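Long-range contact in protein kinase containing Z-DNA binding domains (Danio rerio, PDB 4LB6), which binds left-handed Z-DNA through its N-terminal Zalpha domain and probably phosphorylates translation initiation factor eIF2alpha as part of innate immunity: residues Q50-F56 with W67-E71. Numbering follows the deposited sequence.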
loop_
_atom_site.group_PDB
_atom_site.type_symbol
_atom_site.label_atom_id
_atom_site.label_comp_id
_atom_site.label_asym_id
_atom_site.label_seq_id
_atom_site.Cartn_x
_atom_site.Cartn_y
_atom_site.Cartn_z
ATOM N N GLN A 50 17.227 15.821 -8.866
ATOM C CA GLN A 50 18.014 16.011 -7.663
ATOM C C GLN A 50 19.519 16.000 -8.045
ATOM O O GLN A 50 20.360 16.792 -7.524
ATOM C CB GLN A 50 17.674 14.898 -6.667
ATOM C CG GLN A 50 18.659 14.756 -5.516
ATOM C CD GLN A 50 18.557 13.397 -4.827
ATOM O OE1 GLN A 50 18.148 13.336 -3.679
ATOM N NE2 GLN A 50 18.951 12.306 -5.525
ATOM N N ALA A 51 19.863 15.115 -8.980
ATOM C CA ALA A 51 21.264 14.946 -9.359
ATOM C C ALA A 51 21.691 16.219 -10.043
ATOM O O ALA A 51 22.851 16.596 -9.951
ATOM C CB ALA A 51 21.459 13.741 -10.274
ATOM N N SER A 52 20.749 16.903 -10.687
ATOM C CA SER A 52 21.052 18.139 -11.422
ATOM C C SER A 52 20.797 19.417 -10.629
ATOM O O SER A 52 20.740 20.515 -11.195
ATOM C CB SER A 52 20.362 18.171 -12.781
ATOM O OG SER A 52 18.951 18.288 -12.647
ATOM N N LYS A 53 20.696 19.255 -9.317
ATOM C CA LYS A 53 20.531 20.336 -8.351
ATOM C C LYS A 53 19.338 21.226 -8.602
ATOM O O LYS A 53 19.358 22.403 -8.241
ATOM C CB LYS A 53 21.800 21.208 -8.254
ATOM C CG LYS A 53 23.022 20.503 -7.705
ATOM C CD LYS A 53 22.878 20.053 -6.236
ATOM C CE LYS A 53 24.247 19.691 -5.621
ATOM N NZ LYS A 53 24.145 18.612 -4.555
ATOM N N GLN A 54 18.282 20.674 -9.195
ATOM C CA GLN A 54 17.055 21.431 -9.408
ATOM C C GLN A 54 15.980 21.201 -8.311
ATOM O O GLN A 54 15.170 22.065 -8.064
ATOM C CB GLN A 54 16.493 21.127 -10.797
ATOM C CG GLN A 54 17.326 21.732 -11.913
ATOM C CD GLN A 54 16.898 21.253 -13.289
ATOM O OE1 GLN A 54 17.500 20.325 -13.845
ATOM N NE2 GLN A 54 15.855 21.883 -13.854
ATOM N N VAL A 55 15.986 20.038 -7.659
ATOM C CA VAL A 55 15.106 19.766 -6.533
ATOM C C VAL A 55 15.935 19.069 -5.453
ATOM O O VAL A 55 17.050 18.589 -5.707
ATOM C CB VAL A 55 13.918 18.797 -6.898
ATOM C CG1 VAL A 55 13.113 19.341 -8.127
ATOM C CG2 VAL A 55 14.457 17.388 -7.155
ATOM N N PHE A 56 15.392 18.967 -4.257
ATOM C CA PHE A 56 16.101 18.183 -3.227
ATOM C C PHE A 56 15.117 17.447 -2.381
ATOM O O PHE A 56 13.946 17.802 -2.307
ATOM C CB PHE A 56 16.993 19.059 -2.341
ATOM C CG PHE A 56 16.231 20.059 -1.511
ATOM C CD1 PHE A 56 15.697 21.175 -2.087
ATOM C CD2 PHE A 56 16.027 19.847 -0.155
ATOM C CE1 PHE A 56 14.999 22.115 -1.333
ATOM C CE2 PHE A 56 15.325 20.761 0.606
ATOM C CZ PHE A 56 14.814 21.907 0.011
ATOM N N TRP A 67 9.901 16.242 -1.321
ATOM C CA TRP A 67 10.661 16.899 -2.365
ATOM C C TRP A 67 10.334 18.387 -2.393
ATOM O O TRP A 67 9.217 18.753 -2.094
ATOM C CB TRP A 67 10.310 16.266 -3.712
ATOM C CG TRP A 67 10.741 14.823 -3.763
ATOM C CD1 TRP A 67 10.011 13.733 -3.419
ATOM C CD2 TRP A 67 12.015 14.347 -4.168
ATOM N NE1 TRP A 67 10.767 12.556 -3.611
ATOM C CE2 TRP A 67 12.014 12.928 -4.037
ATOM C CE3 TRP A 67 13.175 14.986 -4.613
ATOM C CZ2 TRP A 67 13.128 12.138 -4.376
ATOM C CZ3 TRP A 67 14.268 14.214 -4.926
ATOM C CH2 TRP A 67 14.238 12.811 -4.804
ATOM N N ASN A 68 11.304 19.214 -2.759
ATOM C CA ASN A 68 11.019 20.617 -3.038
ATOM C C ASN A 68 12.021 21.186 -4.033
ATOM O O ASN A 68 13.033 20.574 -4.341
ATOM C CB ASN A 68 11.042 21.415 -1.734
ATOM C CG ASN A 68 10.214 22.689 -1.818
ATOM O OD1 ASN A 68 9.698 23.036 -2.884
ATOM N ND2 ASN A 68 10.108 23.405 -0.701
ATOM N N LEU A 69 11.740 22.374 -4.553
ATOM C CA LEU A 69 12.690 23.063 -5.400
ATOM C C LEU A 69 13.900 23.555 -4.609
ATOM O O LEU A 69 13.783 24.028 -3.496
ATOM C CB LEU A 69 12.006 24.290 -6.065
ATOM C CG LEU A 69 10.877 23.943 -7.038
ATOM C CD1 LEU A 69 10.350 25.182 -7.699
ATOM C CD2 LEU A 69 11.357 22.962 -8.116
ATOM N N VAL A 70 15.067 23.438 -5.205
ATOM C CA VAL A 70 16.255 24.077 -4.684
ATOM C C VAL A 70 16.006 25.607 -4.685
ATOM O O VAL A 70 15.436 26.130 -5.637
ATOM C CB VAL A 70 17.459 23.685 -5.578
ATOM C CG1 VAL A 70 18.662 24.542 -5.293
ATOM C CG2 VAL A 70 17.775 22.177 -5.424
ATOM N N GLU A 71 16.352 26.298 -3.600
ATOM C CA GLU A 71 16.398 27.778 -3.579
ATOM C C GLU A 71 15.178 28.569 -4.082
ATOM O O GLU A 71 14.093 28.016 -4.297
ATOM C CB GLU A 71 17.639 28.257 -4.319
ATOM C CG GLU A 71 18.846 28.161 -3.459
ATOM C CD GLU A 71 18.694 29.015 -2.214
ATOM O OE1 GLU A 71 18.735 30.268 -2.334
ATOM O OE2 GLU A 71 18.516 28.433 -1.119
#
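Phe-56 and Asn-68 form a hydrogen-bonded antiparallel pair in the beta hairpin, or wing, of the Zalpha winged helix-turn-helix domain, where the chain turns from helix 39-51 into strand 55-58, which pairs with strand 66-69. Two backbone bonds lock the pair, Phe-56 N to Asn-68 O at 2.9 Å and Asn-68 N to Phe-56 O at 3.0 Å. A longer bond, Val-70 N to Gln-54 O at 3.2 Å, carries the pairing past the strand ends. A Schellman motif, with Lys-53 at C', ends the helix.

On the inner side, beta-branched Val-55 suits a core-facing strand, CG2 meeting Trp-67 CE3 at 3.7 Å. Leu-69 diverges from it in a non-hydrogen-bonded pair, yet returns by CD2 to within 4.0 Å of Val-55 CG1; both touch Leu-20 of helix 10-23. The Trp-67 indole, its CG beside the backbone N (chi1 -65°), extends to Gln-50, whose apolar CB packs on the ring edge, 3.9 Å from CZ3, while OE1 accepts a hydrogen bond from Lys-57 NZ; Tyr-47 meets the indole edge-to-face. An alanine in place of Trp-67 would probably leave a gap between wing and helix, depriving Val-55 CG2 and Tyr-47 of their aromatic partner.

Phe-56 and Asn-68 share the other face side by side, planes 25° apart; Asn-68 sets CB against the ring while OD1 takes up the Leu-69 N-H from above the carbonyl plane. With CG between its backbone N and carbonyl carbon (chi1 65°), Phe-56 swings its ring against the neighbouring strand, edge-on CE1 3.1 Å from Leu-69 O. Val-70 covers the turn, CG2 3.2 Å from Lys-53 O, and touches Phe-56 CD1. Three backbone bonds thus hold the segments in register; Trp-67 backbone bonds to Ser-26 and apolar contacts tie the hairpin to the domain.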